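PDB 2WAD: penicillin-binding protein 2B from Streptococcus pneumoniae, which is a penicillin-binding transpeptidase thought to form the peptide cross-links between adjacent glycan strands during synthesis of peripheral peptidoglycan. Local coordinates for residues I393-E398 with G476-T481; S403-L408 with P433-E438; D410-F415 with Y429-I434; S423-A428 with S596-G601; E438-S443 with Q586-V591. One frame throughout, in Å; residues are numbered along the deposited sequence.

Contact 1. Residues I393-E398 with G476-T481; sequences ISSGWE and GKLRST. Unlike the reference sequence in segment 476-481: Gly476 (reference Glu).
The hydroxyl of Thr481 lies between two polar side chains of helix 389-398 and bonds to both. Ser395 OG, anti to its backbone N (chi1 -159°), donates to Thr481 OG1 at 2.9 Å. Thr481 OG1 in turn donates to Glu398 OE2 at 2.7 Å, reaching the syn side of the carboxylate but 31° out of its plane. Glu398 is extended beyond CG and meets Thr481 tip to tip. Beside this relay carbon atoms pack: Thr481 CG2 lies 3.9 Å from Ser394 CB, and Leu478 CD1 approaches Ser395 CB at 4.3 Å. Within the transpeptidase domain the relay joins helices 389-398 and 471-484; their contacting segments cross at 117° with axes 9.1 Å apart. Further out, a water donates to Glu398 OE2 and is also hydrogen-bonded to Ser480 OG, bridging the two helices, while Glu398 OE1 lies close to Glu484 OE1, a pairing of like charges that may favour protonation of one carboxylate. Ser394 OG turns back to Ala390 O and also bonds Tyr485 OH.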
# COMPACT_ATOMS: atom_id res chain seq x y z
N ILE A 393 -30.28 -2.19 -2.30
CA ILE A 393 -31.29 -2.03 -3.33
C ILE A 393 -30.83 -2.68 -4.64
O ILE A 393 -31.62 -3.32 -5.33
CB ILE A 393 -31.68 -0.55 -3.52
CG1 ILE A 393 -32.23 0.03 -2.21
CG2 ILE A 393 -32.82 -0.40 -4.53
CD1 ILE A 393 -32.45 1.56 -2.23
N SER A 394 -29.58 -2.48 -5.02
CA SER A 394 -29.10 -3.11 -6.25
C SER A 394 -29.32 -4.63 -6.19
O SER A 394 -29.76 -5.26 -7.14
CB SER A 394 -27.62 -2.81 -6.47
OG SER A 394 -27.37 -1.42 -6.62
N SER A 395 -28.99 -5.23 -5.05
CA SER A 395 -29.16 -6.66 -4.86
C SER A 395 -30.63 -7.06 -5.00
O SER A 395 -30.91 -8.15 -5.48
CB SER A 395 -28.59 -7.08 -3.51
OG SER A 395 -28.30 -8.46 -3.50
N GLY A 396 -31.54 -6.19 -4.57
CA GLY A 396 -32.97 -6.35 -4.77
C GLY A 396 -33.37 -6.42 -6.24
O GLY A 396 -34.18 -7.25 -6.62
N TRP A 397 -32.83 -5.53 -7.06
CA TRP A 397 -33.07 -5.59 -8.50
C TRP A 397 -32.48 -6.86 -9.13
O TRP A 397 -33.18 -7.50 -9.91
CB TRP A 397 -32.51 -4.35 -9.20
CG TRP A 397 -33.30 -3.09 -8.94
CD1 TRP A 397 -34.66 -2.98 -8.91
CD2 TRP A 397 -32.78 -1.79 -8.68
NE1 TRP A 397 -35.03 -1.70 -8.66
CE2 TRP A 397 -33.90 -0.94 -8.50
CE3 TRP A 397 -31.49 -1.24 -8.59
CZ2 TRP A 397 -33.76 0.42 -8.21
CZ3 TRP A 397 -31.35 0.10 -8.30
CH2 TRP A 397 -32.49 0.92 -8.11
N GLU A 398 -31.24 -7.23 -8.79
CA GLU A 398 -30.57 -8.39 -9.37
C GLU A 398 -31.28 -9.71 -9.12
O GLU A 398 -31.33 -10.57 -10.01
CB GLU A 398 -29.10 -8.53 -8.95
CG GLU A 398 -28.27 -7.32 -9.30
CD GLU A 398 -26.87 -7.41 -8.75
OE1 GLU A 398 -25.98 -6.75 -9.33
OE2 GLU A 398 -26.66 -8.10 -7.74
N GLY A 476 -25.08 -14.92 0.73
CA GLY A 476 -24.15 -14.97 -0.41
C GLY A 476 -24.51 -14.02 -1.53
O GLY A 476 -23.63 -13.42 -2.17
N LYS A 477 -25.80 -13.90 -1.81
CA LYS A 477 -26.25 -13.03 -2.89
C LYS A 477 -26.07 -11.55 -2.54
O LYS A 477 -25.73 -10.75 -3.42
CB LYS A 477 -27.71 -13.30 -3.22
CG LYS A 477 -27.98 -14.58 -3.99
CD LYS A 477 -29.48 -14.83 -4.10
CE LYS A 477 -29.76 -16.19 -4.74
NZ LYS A 477 -31.17 -16.30 -5.25
N LEU A 478 -26.35 -11.20 -1.29
CA LEU A 478 -26.14 -9.85 -0.78
C LEU A 478 -24.66 -9.48 -0.87
O LEU A 478 -24.33 -8.44 -1.45
CB LEU A 478 -26.65 -9.72 0.68
CG LEU A 478 -26.58 -8.32 1.32
CD1 LEU A 478 -27.61 -7.34 0.68
CD2 LEU A 478 -26.77 -8.36 2.83
N ARG A 479 -23.80 -10.33 -0.30
CA ARG A 479 -22.36 -10.07 -0.27
C ARG A 479 -21.74 -10.06 -1.67
O ARG A 479 -20.72 -9.40 -1.94
CB ARG A 479 -21.62 -11.05 0.64
CG ARG A 479 -21.89 -10.94 2.14
CD ARG A 479 -21.07 -11.97 2.92
NE ARG A 479 -20.87 -11.57 4.32
CZ ARG A 479 -20.63 -12.40 5.33
NH1 ARG A 479 -20.55 -13.72 5.12
NH2 ARG A 479 -20.46 -11.92 6.56
N SER A 480 -22.38 -10.78 -2.58
CA SER A 480 -21.92 -10.77 -3.96
C SER A 480 -22.19 -9.43 -4.63
O SER A 480 -21.30 -8.86 -5.30
CB SER A 480 -22.49 -11.97 -4.75
OG SER A 480 -22.47 -11.73 -6.15
N THR A 481 -23.41 -8.92 -4.49
CA THR A 481 -23.65 -7.54 -4.91
C THR A 481 -22.71 -6.53 -4.24
O THR A 481 -22.12 -5.69 -4.92
CB THR A 481 -25.09 -7.09 -4.64
OG1 THR A 481 -25.98 -8.10 -5.14
CG2 THR A 481 -25.36 -5.76 -5.34
O HOH W 1 -24.30 -10.21 -7.64

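Contact 2. Residues S403-L408 with P433-E438; sequences SGNQTL and PITAVE. Unlike the reference sequence in segment 433-438: Glu438 (reference Gln).
Asn405 OD1 reaches the beginning of helix 436-442 and accepts two backbone N-H groups there. The bond from Val437 N is the straighter one (3.1 Å, 158°), while that from Ala436 N, at 2.7 Å, is weak because it is strongly bent. The asparagine is the centre of an inverse gamma turn, and its CG is anti to the backbone N (chi1 -173°), which carries the amide toward the helix start. There the helix also has a capping box of its own: Thr435, the N-cap residue, accepts from Glu438 N through OG1 at 3.3 Å, and Thr435 N donates back to Glu438 OE1 from above the carboxylate plane. Just before the cap the two segments form an antiparallel ribbon. Leu408 and Ile434 are a hydrogen-bonded pair, with Leu408 N to Ile434 O and Ile434 N to Leu408 O both 2.9 Å long. Beside it Thr407 and Pro433 lie side by side, Thr407 CG2 to Pro433 CB 3.8 Å. Gln406 O, between the ribbon and the asparagine, is bonded by Tyr447 OH of helix 445-455. Val437 CG2 packs against the amide of Asn405, 3.5 Å from ND2, and a water 2.8 Å from Thr435 OG1 also accepts a weak bond from Asn405 ND2.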
# COMPACT_ATOMS: atom_id res chain seq x y z
N SER A 403 -38.83 -4.09 -8.52
CA SER A 403 -38.95 -3.70 -9.92
C SER A 403 -38.91 -2.19 -10.12
O SER A 403 -39.84 -1.48 -9.74
CB SER A 403 -40.20 -4.31 -10.54
OG SER A 403 -40.19 -4.02 -11.94
N GLY A 404 -37.85 -1.68 -10.74
CA GLY A 404 -37.74 -0.23 -10.89
C GLY A 404 -37.87 0.49 -9.55
O GLY A 404 -37.41 0.00 -8.52
N ASN A 405 -38.47 1.67 -9.58
CA ASN A 405 -38.53 2.57 -8.44
C ASN A 405 -39.74 2.21 -7.59
O ASN A 405 -40.62 3.06 -7.37
CB ASN A 405 -38.59 4.03 -8.90
CG ASN A 405 -38.49 5.02 -7.74
OD1 ASN A 405 -37.97 4.70 -6.66
ND2 ASN A 405 -38.97 6.24 -7.96
N GLN A 406 -39.74 0.97 -7.13
CA GLN A 406 -40.87 0.34 -6.44
C GLN A 406 -41.22 0.91 -5.06
O GLN A 406 -40.32 1.23 -4.27
CB GLN A 406 -40.65 -1.18 -6.35
CG GLN A 406 -41.81 -1.97 -5.74
CD GLN A 406 -41.60 -3.48 -5.83
OE1 GLN A 406 -40.91 -3.97 -6.73
NE2 GLN A 406 -42.18 -4.23 -4.90
N THR A 407 -42.52 1.01 -4.79
CA THR A 407 -43.03 1.51 -3.52
C THR A 407 -43.20 0.39 -2.50
O THR A 407 -43.74 -0.66 -2.80
CB THR A 407 -44.38 2.24 -3.66
OG1 THR A 407 -44.19 3.46 -4.40
CG2 THR A 407 -44.97 2.58 -2.27
N LEU A 408 -42.73 0.63 -1.28
CA LEU A 408 -42.94 -0.30 -0.20
C LEU A 408 -43.50 0.54 0.95
O LEU A 408 -43.51 1.77 0.88
CB LEU A 408 -41.62 -0.98 0.22
CG LEU A 408 -40.86 -1.92 -0.73
CD1 LEU A 408 -39.57 -2.49 -0.09
CD2 LEU A 408 -41.71 -3.07 -1.18
N PRO A 433 -46.02 5.14 2.58
CA PRO A 433 -45.42 4.64 1.35
C PRO A 433 -44.12 5.37 1.04
O PRO A 433 -43.97 6.55 1.38
CB PRO A 433 -46.49 4.92 0.29
CG PRO A 433 -47.29 6.06 0.85
CD PRO A 433 -47.19 6.00 2.35
N ILE A 434 -43.18 4.63 0.44
CA ILE A 434 -41.84 5.12 0.14
C ILE A 434 -41.29 4.41 -1.12
O ILE A 434 -41.32 3.18 -1.22
CB ILE A 434 -40.92 4.96 1.39
CG1 ILE A 434 -39.67 5.81 1.26
CG2 ILE A 434 -40.51 3.50 1.66
CD1 ILE A 434 -38.82 5.85 2.54
N THR A 435 -40.83 5.19 -2.09
CA THR A 435 -40.15 4.68 -3.28
C THR A 435 -38.66 4.41 -3.03
O THR A 435 -38.14 4.65 -1.94
CB THR A 435 -40.22 5.68 -4.45
OG1 THR A 435 -39.49 6.88 -4.12
CG2 THR A 435 -41.68 6.02 -4.84
N ALA A 436 -37.97 3.91 -4.04
CA ALA A 436 -36.57 3.54 -3.86
C ALA A 436 -35.73 4.82 -3.71
O ALA A 436 -34.83 4.89 -2.87
CB ALA A 436 -36.09 2.67 -5.02
N VAL A 437 -36.08 5.83 -4.49
CA VAL A 437 -35.44 7.14 -4.44
C VAL A 437 -35.57 7.75 -3.04
O VAL A 437 -34.59 8.25 -2.50
CB VAL A 437 -36.08 8.09 -5.47
CG1 VAL A 437 -35.51 9.52 -5.35
CG2 VAL A 437 -35.93 7.56 -6.91
N GLU A 438 -36.76 7.63 -2.44
CA GLU A 438 -37.09 8.23 -1.16
C GLU A 438 -36.49 7.43 -0.02
O GLU A 438 -36.06 8.01 0.99
CB GLU A 438 -38.63 8.31 -0.95
CG GLU A 438 -39.35 9.44 -1.74
CD GLU A 438 -40.86 9.17 -1.89
OE1 GLU A 438 -41.35 8.15 -1.38
OE2 GLU A 438 -41.57 9.96 -2.54
O HOH W 2 -39.62 8.92 -6.08

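Contact 3. Residues D410-F415 with Y429-I434; sequences DQPIVF and YGSFPI. Unlike the reference sequence in segment 410-415: Pro412 (reference Ser).
Asp410 and Phe432 form the hydrogen-bonded pair at one end of the small antiparallel ribbon made by strands 408-410 and 432-434 of the transpeptidase domain. Asp410 N donates to Phe432 O at 2.8 Å, and Phe432 N returns the bond to Asp410 O at 3.1 Å. The same Asp410 O also takes a CA-H...O contact from Ser431 CA at 3.2 Å, so one carbonyl serves two successive residues. Both side chains lie on the same face of the ribbon, side by side. Phe432 CG sits between the backbone N and the carbonyl carbon (chi1 57°), and the ring lies beside the aspartate: Asp410 CB makes a CH-pi contact 4.0 Å from the ring centroid, 19° off its normal. The carboxylate is stacked on the ring, with the two planes 15° apart. Ile434 CD1 also approaches Asp410 OD2, at 3.8 Å. Past the pair, Gln411 CB touches Ser431 OG at 3.6 Å. A water lies 2.9 Å from Asp410 OD1 and also near Gly430 O, though it has more acceptors around it than protons to give. OD2 is bonded by Tyr425 OH and Ser444 OG. The buried carboxylate thus has polar partners on both oxygens, which would help to offset the cost of burying a charge against an aromatic face.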
# COMPACT_ATOMS: atom_id res chain seq x y z
N ASP A 410 -42.90 1.93 4.50
CA ASP A 410 -42.01 2.18 5.63
C ASP A 410 -42.83 1.95 6.90
O ASP A 410 -43.81 2.65 7.14
CB ASP A 410 -41.47 3.61 5.57
CG ASP A 410 -40.30 3.82 6.49
OD1 ASP A 410 -40.43 3.62 7.72
OD2 ASP A 410 -39.22 4.18 5.97
N GLN A 411 -42.42 0.96 7.68
CA GLN A 411 -43.05 0.56 8.94
C GLN A 411 -41.97 -0.11 9.78
O GLN A 411 -40.94 -0.54 9.24
CB GLN A 411 -44.17 -0.45 8.65
CG GLN A 411 -43.67 -1.62 7.79
CD GLN A 411 -44.78 -2.51 7.26
OE1 GLN A 411 -45.73 -2.80 7.97
NE2 GLN A 411 -44.66 -2.94 6.00
N PRO A 412 -42.18 -0.19 11.11
CA PRO A 412 -41.22 -0.95 11.90
C PRO A 412 -41.24 -2.39 11.40
O PRO A 412 -42.28 -2.85 10.96
CB PRO A 412 -41.76 -0.88 13.33
CG PRO A 412 -42.86 0.17 13.32
CD PRO A 412 -43.31 0.34 11.89
N ILE A 413 -40.12 -3.10 11.47
CA ILE A 413 -40.06 -4.44 10.94
C ILE A 413 -39.98 -5.34 12.15
O ILE A 413 -39.08 -5.20 12.96
CB ILE A 413 -38.79 -4.68 10.10
CG1 ILE A 413 -38.70 -3.72 8.91
CG2 ILE A 413 -38.63 -6.16 9.77
CD1 ILE A 413 -39.95 -3.57 8.09
N VAL A 414 -40.94 -6.24 12.28
CA VAL A 414 -41.06 -7.07 13.48
C VAL A 414 -41.04 -8.55 13.13
O VAL A 414 -42.01 -9.07 12.56
CB VAL A 414 -42.36 -6.73 14.28
CG1 VAL A 414 -42.35 -7.51 15.60
CG2 VAL A 414 -42.43 -5.24 14.58
N PHE A 415 -39.94 -9.22 13.45
CA PHE A 415 -39.79 -10.65 13.20
C PHE A 415 -39.80 -11.32 14.58
O PHE A 415 -39.25 -10.74 15.52
CB PHE A 415 -38.40 -10.96 12.61
CG PHE A 415 -38.09 -10.29 11.29
CD1 PHE A 415 -38.85 -10.54 10.15
CD2 PHE A 415 -37.00 -9.44 11.18
CE1 PHE A 415 -38.56 -9.93 8.93
CE2 PHE A 415 -36.68 -8.83 9.97
CZ PHE A 415 -37.45 -9.08 8.83
N TYR A 429 -43.50 9.82 11.92
CA TYR A 429 -44.46 10.00 10.83
C TYR A 429 -45.33 8.78 10.59
O TYR A 429 -45.83 8.60 9.48
CB TYR A 429 -43.74 10.39 9.54
CG TYR A 429 -43.00 11.68 9.72
CD1 TYR A 429 -43.55 12.87 9.29
CD2 TYR A 429 -41.79 11.71 10.42
CE1 TYR A 429 -42.89 14.08 9.50
CE2 TYR A 429 -41.13 12.91 10.63
CZ TYR A 429 -41.69 14.09 10.17
OH TYR A 429 -41.07 15.29 10.39
N GLY A 430 -45.49 7.94 11.61
CA GLY A 430 -46.20 6.67 11.43
C GLY A 430 -45.66 5.81 10.30
O GLY A 430 -44.46 5.86 10.00
N SER A 431 -46.54 5.03 9.69
CA SER A 431 -46.21 4.21 8.51
C SER A 431 -46.65 4.93 7.24
O SER A 431 -47.67 5.62 7.22
CB SER A 431 -46.93 2.87 8.59
OG SER A 431 -46.45 2.16 9.71
N PHE A 432 -45.88 4.76 6.18
CA PHE A 432 -46.16 5.52 4.97
C PHE A 432 -45.48 4.88 3.77
O PHE A 432 -44.49 4.16 3.91
CB PHE A 432 -45.73 6.99 5.14
CG PHE A 432 -44.28 7.15 5.50
CD1 PHE A 432 -43.88 7.26 6.83
CD2 PHE A 432 -43.31 7.17 4.50
CE1 PHE A 432 -42.54 7.39 7.17
CE2 PHE A 432 -41.96 7.31 4.83
CZ PHE A 432 -41.57 7.39 6.18
N PRO A 433 -46.02 5.14 2.58
CA PRO A 433 -45.42 4.64 1.35
C PRO A 433 -44.12 5.37 1.04
O PRO A 433 -43.97 6.55 1.38
CB PRO A 433 -46.49 4.92 0.29
CG PRO A 433 -47.29 6.06 0.85
CD PRO A 433 -47.19 6.00 2.35
N ILE A 434 -43.18 4.63 0.44
CA ILE A 434 -41.84 5.12 0.14
C ILE A 434 -41.29 4.41 -1.12
O ILE A 434 -41.32 3.18 -1.22
CB ILE A 434 -40.92 4.96 1.39
CG1 ILE A 434 -39.67 5.81 1.26
CG2 ILE A 434 -40.51 3.50 1.66
CD1 ILE A 434 -38.82 5.85 2.54
O HOH W 3 -42.27 4.07 9.93

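Contact 4. Residues S423-A428 with S596-G601; sequences SWYKLA and SPLTTG. Unlike the reference sequence in segment 423-428: Lys426 (reference Thr), Leu427 (reference Gln). Unlike the reference sequence in segment 596-601: Pro597 (reference Gly).
Leu598 supplies the apolar part of this contact, its CD2 methyl meeting Trp424 CZ2 at 3.9 Å and Tyr425 CD1 at 3.8 Å. Its other methyl, CD1, lies over a face of the Tyr425 ring. Thr600 adds CG2, 3.6 Å from Trp424 NE1. At the indole edge the contacts are with backbone oxygens: Leu598 O is in the ring plane, 3.7 Å from Trp424 CZ2, and Pro597 O lies 4.0 Å from Trp424 CH2. Polar bonds hold both loops from outside: Trp424 NE1 to Tyr442 O, and Thr600 OG1 to Glu441 O. Within segment 596-601 a type I turn is reinforced by an ST turn, Leu598 N donating to Ser596 OG at 2.9 Å; segment 423-428 has a type I turn overlapping a type II' turn. The two loops flank the transpeptidase active site, the side chain of Trp424 being about 7 Å from that of the probable nucleophile Ser386.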
# COMPACT_ATOMS: atom_id res chain seq x y z
N SER A 423 -36.14 3.18 11.79
CA SER A 423 -35.19 4.08 11.15
C SER A 423 -34.87 5.20 12.15
O SER A 423 -35.40 5.19 13.26
CB SER A 423 -35.78 4.65 9.87
OG SER A 423 -35.90 3.63 8.88
N TRP A 424 -34.03 6.15 11.76
CA TRP A 424 -33.65 7.24 12.66
C TRP A 424 -34.86 8.06 13.12
O TRP A 424 -34.85 8.60 14.22
CB TRP A 424 -32.60 8.14 12.00
CG TRP A 424 -33.08 8.92 10.79
CD1 TRP A 424 -32.99 8.54 9.47
CD2 TRP A 424 -33.65 10.24 10.79
NE1 TRP A 424 -33.47 9.54 8.66
CE2 TRP A 424 -33.89 10.59 9.44
CE3 TRP A 424 -33.99 11.15 11.79
CZ2 TRP A 424 -34.45 11.81 9.08
CZ3 TRP A 424 -34.55 12.38 11.42
CH2 TRP A 424 -34.77 12.69 10.08
N TYR A 425 -35.91 8.10 12.31
CA TYR A 425 -37.12 8.86 12.63
C TYR A 425 -38.22 8.11 13.40
O TYR A 425 -39.27 8.67 13.67
CB TYR A 425 -37.69 9.44 11.33
CG TYR A 425 -37.67 8.52 10.11
CD1 TYR A 425 -36.67 8.65 9.14
CD2 TYR A 425 -38.65 7.56 9.92
CE1 TYR A 425 -36.65 7.85 8.02
CE2 TYR A 425 -38.65 6.75 8.79
CZ TYR A 425 -37.65 6.90 7.84
OH TYR A 425 -37.65 6.10 6.71
N LYS A 426 -37.98 6.84 13.73
CA LYS A 426 -38.87 6.03 14.57
C LYS A 426 -40.34 6.09 14.16
O LYS A 426 -40.70 5.74 13.04
CB LYS A 426 -38.75 6.41 16.06
CG LYS A 426 -37.33 6.61 16.58
CD LYS A 426 -36.61 5.27 16.55
CE LYS A 426 -35.20 5.34 17.12
NZ LYS A 426 -34.51 4.04 16.89
N LEU A 427 -41.17 6.57 15.08
CA LEU A 427 -42.62 6.54 14.96
C LEU A 427 -43.17 7.90 14.53
O LEU A 427 -44.38 8.05 14.26
CB LEU A 427 -43.21 6.09 16.31
CG LEU A 427 -42.74 4.69 16.73
CD1 LEU A 427 -42.95 4.31 18.20
CD2 LEU A 427 -43.41 3.68 15.78
N ALA A 428 -42.27 8.87 14.40
CA ALA A 428 -42.65 10.27 14.18
C ALA A 428 -43.62 10.54 13.03
O ALA A 428 -44.48 11.42 13.15
CB ALA A 428 -41.39 11.16 14.09
N SER A 596 -37.80 17.60 2.22
CA SER A 596 -38.65 16.92 3.20
C SER A 596 -38.06 17.10 4.60
O SER A 596 -36.85 17.26 4.77
CB SER A 596 -38.77 15.44 2.81
OG SER A 596 -39.24 14.61 3.87
N PRO A 597 -38.91 17.06 5.63
CA PRO A 597 -38.34 16.96 6.97
C PRO A 597 -37.45 15.72 7.16
O PRO A 597 -36.68 15.66 8.13
CB PRO A 597 -39.56 16.93 7.90
CG PRO A 597 -40.78 17.06 7.02
CD PRO A 597 -40.39 17.09 5.59
N LEU A 598 -37.52 14.76 6.24
CA LEU A 598 -36.74 13.52 6.36
C LEU A 598 -35.51 13.50 5.45
O LEU A 598 -34.76 12.53 5.46
CB LEU A 598 -37.59 12.26 6.10
CG LEU A 598 -38.78 12.09 7.05
CD1 LEU A 598 -39.64 10.90 6.65
CD2 LEU A 598 -38.31 11.98 8.49
N THR A 599 -35.33 14.54 4.65
CA THR A 599 -34.14 14.65 3.84
C THR A 599 -32.91 14.67 4.75
O THR A 599 -32.83 15.47 5.69
CB THR A 599 -34.17 15.93 3.00
OG1 THR A 599 -35.20 15.81 2.02
CG2 THR A 599 -32.81 16.11 2.29
N THR A 600 -31.96 13.78 4.47
CA THR A 600 -30.87 13.56 5.40
C THR A 600 -29.58 14.32 5.07
O THR A 600 -28.70 14.44 5.92
CB THR A 600 -30.49 12.06 5.49
OG1 THR A 600 -30.22 11.57 4.16
CG2 THR A 600 -31.63 11.24 6.14
N GLY A 601 -29.45 14.83 3.85
CA GLY A 601 -28.14 15.33 3.45
C GLY A 601 -27.99 16.74 2.90
O GLY A 601 -27.03 17.01 2.15

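Contact 5. Residues E438-S443 with Q586-V591; sequences EALEYS and QGFYQV. Unlike the reference sequence in segment 438-443: Glu438 (reference Gln).
Leu440 and Glu441, on the last turn before the serine of the probable SxN motif, pack against helix 578-593 in the core of the transpeptidase domain. That serine, Ser443, has positive phi and is the C-prime residue of the Schellman motif that ends helix 436-442. Its OG is bonded to Ser386 OG and Lys615 NZ and its carbonyl to Lys389 NZ, consistent with the helix end lining the active site. The two short helical segments run at 34° with axes 7.7 Å apart, an approach made close by Gly587, whose bare CA faces Leu440 CB at 4.0 Å. Leu440 CD2 then meets Phe588 CE1 at the ring edge, 4.3 Å away, while Ala390 and Ile393 of helix 389-398 also pack on this leucine. Glu441 CG is anti to the backbone N (chi1 179°), and the chain, extended beyond it, crosses Gln590 obliquely. Glu441 CG comes within 3.6 Å of Gln590 O, Glu441 OE1 within 3.6 Å of Gln590 CB, and the carboxylate plane stands nearly perpendicular to that of the glutamine amide. The other carboxylate oxygen, OE2, is bonded by Thr599 OG1, which ties this buried acid to the loop following helix 578-593. Where the two backbones come together, Val591 CG2 inserts against the end of helix 436-442, 3.5 Å from Leu440 O and 3.8 Å from Glu441 CA.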
# COMPACT_ATOMS: atom_id res chain seq x y z
N GLU A 438 -36.76 7.63 -2.44
CA GLU A 438 -37.09 8.23 -1.16
C GLU A 438 -36.49 7.43 -0.02
O GLU A 438 -36.06 8.01 0.99
CB GLU A 438 -38.63 8.31 -0.95
CG GLU A 438 -39.35 9.44 -1.74
CD GLU A 438 -40.86 9.17 -1.89
OE1 GLU A 438 -41.35 8.15 -1.38
OE2 GLU A 438 -41.57 9.96 -2.54
N ALA A 439 -36.47 6.11 -0.19
CA ALA A 439 -35.70 5.26 0.70
C ALA A 439 -34.25 5.72 0.85
O ALA A 439 -33.70 5.72 1.94
CB ALA A 439 -35.75 3.79 0.25
N LEU A 440 -33.63 6.11 -0.25
CA LEU A 440 -32.27 6.63 -0.16
C LEU A 440 -32.26 8.03 0.47
O LEU A 440 -31.44 8.31 1.36
CB LEU A 440 -31.60 6.61 -1.54
CG LEU A 440 -31.20 5.22 -2.06
CD1 LEU A 440 -30.78 5.21 -3.51
CD2 LEU A 440 -30.09 4.59 -1.24
N GLU A 441 -33.19 8.87 0.04
CA GLU A 441 -33.30 10.26 0.54
C GLU A 441 -33.44 10.33 2.06
O GLU A 441 -32.77 11.14 2.71
CB GLU A 441 -34.42 11.04 -0.14
CG GLU A 441 -34.59 12.47 0.37
CD GLU A 441 -35.70 13.24 -0.36
OE1 GLU A 441 -36.33 12.69 -1.28
OE2 GLU A 441 -35.95 14.42 -0.01
N TYR A 442 -34.27 9.43 2.61
CA TYR A 442 -34.58 9.38 4.04
C TYR A 442 -33.74 8.40 4.86
O TYR A 442 -33.77 8.41 6.10
CB TYR A 442 -36.04 9.01 4.27
CG TYR A 442 -37.05 9.77 3.46
CD1 TYR A 442 -36.78 11.03 2.95
CD2 TYR A 442 -38.31 9.22 3.22
CE1 TYR A 442 -37.73 11.72 2.20
CE2 TYR A 442 -39.26 9.90 2.48
CZ TYR A 442 -38.97 11.14 1.96
OH TYR A 442 -39.95 11.79 1.22
N SER A 443 -32.97 7.57 4.17
CA SER A 443 -32.19 6.52 4.81
C SER A 443 -33.10 5.53 5.53
O SER A 443 -32.88 5.21 6.70
CB SER A 443 -31.12 7.08 5.75
OG SER A 443 -30.04 6.16 5.93
N GLN A 586 -30.74 9.46 -8.71
CA GLN A 586 -31.79 10.40 -8.28
C GLN A 586 -31.90 10.36 -6.76
O GLN A 586 -32.08 11.40 -6.12
CB GLN A 586 -33.15 10.07 -8.95
CG GLN A 586 -34.30 11.05 -8.67
CD GLN A 586 -34.09 12.45 -9.26
OE1 GLN A 586 -33.40 12.63 -10.26
NE2 GLN A 586 -34.70 13.45 -8.63
N GLY A 587 -31.76 9.19 -6.15
CA GLY A 587 -31.75 9.11 -4.70
C GLY A 587 -30.60 9.88 -4.06
O GLY A 587 -30.80 10.63 -3.11
N PHE A 588 -29.38 9.68 -4.56
CA PHE A 588 -28.21 10.40 -4.04
C PHE A 588 -28.34 11.90 -4.28
O PHE A 588 -27.79 12.73 -3.55
CB PHE A 588 -26.89 9.89 -4.65
CG PHE A 588 -26.33 8.66 -3.99
CD1 PHE A 588 -27.16 7.65 -3.52
CD2 PHE A 588 -24.96 8.49 -3.84
CE1 PHE A 588 -26.65 6.49 -2.92
CE2 PHE A 588 -24.44 7.34 -3.22
CZ PHE A 588 -25.30 6.35 -2.77
N TYR A 589 -29.06 12.27 -5.33
CA TYR A 589 -29.22 13.69 -5.64
C TYR A 589 -30.20 14.35 -4.66
O TYR A 589 -29.95 15.45 -4.19
CB TYR A 589 -29.69 13.90 -7.08
CG TYR A 589 -29.98 15.36 -7.39
CD1 TYR A 589 -28.97 16.23 -7.80
CD2 TYR A 589 -31.27 15.88 -7.25
CE1 TYR A 589 -29.23 17.55 -8.07
CE2 TYR A 589 -31.54 17.20 -7.52
CZ TYR A 589 -30.51 18.03 -7.94
OH TYR A 589 -30.73 19.35 -8.22
N GLN A 590 -31.29 13.66 -4.36
CA GLN A 590 -32.29 14.12 -3.41
C GLN A 590 -31.83 14.09 -1.94
O GLN A 590 -32.36 14.82 -1.10
CB GLN A 590 -33.61 13.35 -3.62
CG GLN A 590 -34.32 13.66 -4.97
CD GLN A 590 -35.74 13.10 -5.11
OE1 GLN A 590 -36.42 12.75 -4.13
NE2 GLN A 590 -36.20 13.00 -6.36
N VAL A 591 -30.87 13.24 -1.62
CA VAL A 591 -30.27 13.22 -0.29
C VAL A 591 -29.71 14.62 -0.01
O VAL A 591 -29.72 15.08 1.14
CB VAL A 591 -29.08 12.22 -0.23
CG1 VAL A 591 -28.16 12.51 0.95
CG2 VAL A 591 -29.58 10.78 -0.18

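In the fold
The five contacts lie on the same side of the chain's centre, all in the transpeptidase domain. Contacts 2 and 3 share strand 432-434, their centres 13 Å apart, and contact 2 passes directly into contact 5 along helix 436-442. Contact 4 closes over the end of that helix, its centre 11 Å from that of contact 5. The side chain of Asp410 joins contact 3 to contact 4, OD2 lying 2.6 Å from Tyr425 OH. Contact 1 is more remote, but Trp397 NE1 probably bonds Gly404 O of contact 2 and Ile393 touches Leu440. Between side chains, Trp424 of contact 4 is about 7 Å and Leu440 of contact 5 about 8 Å from the probable nucleophile Ser386, against about 12 Å for Ile434 of contact 2.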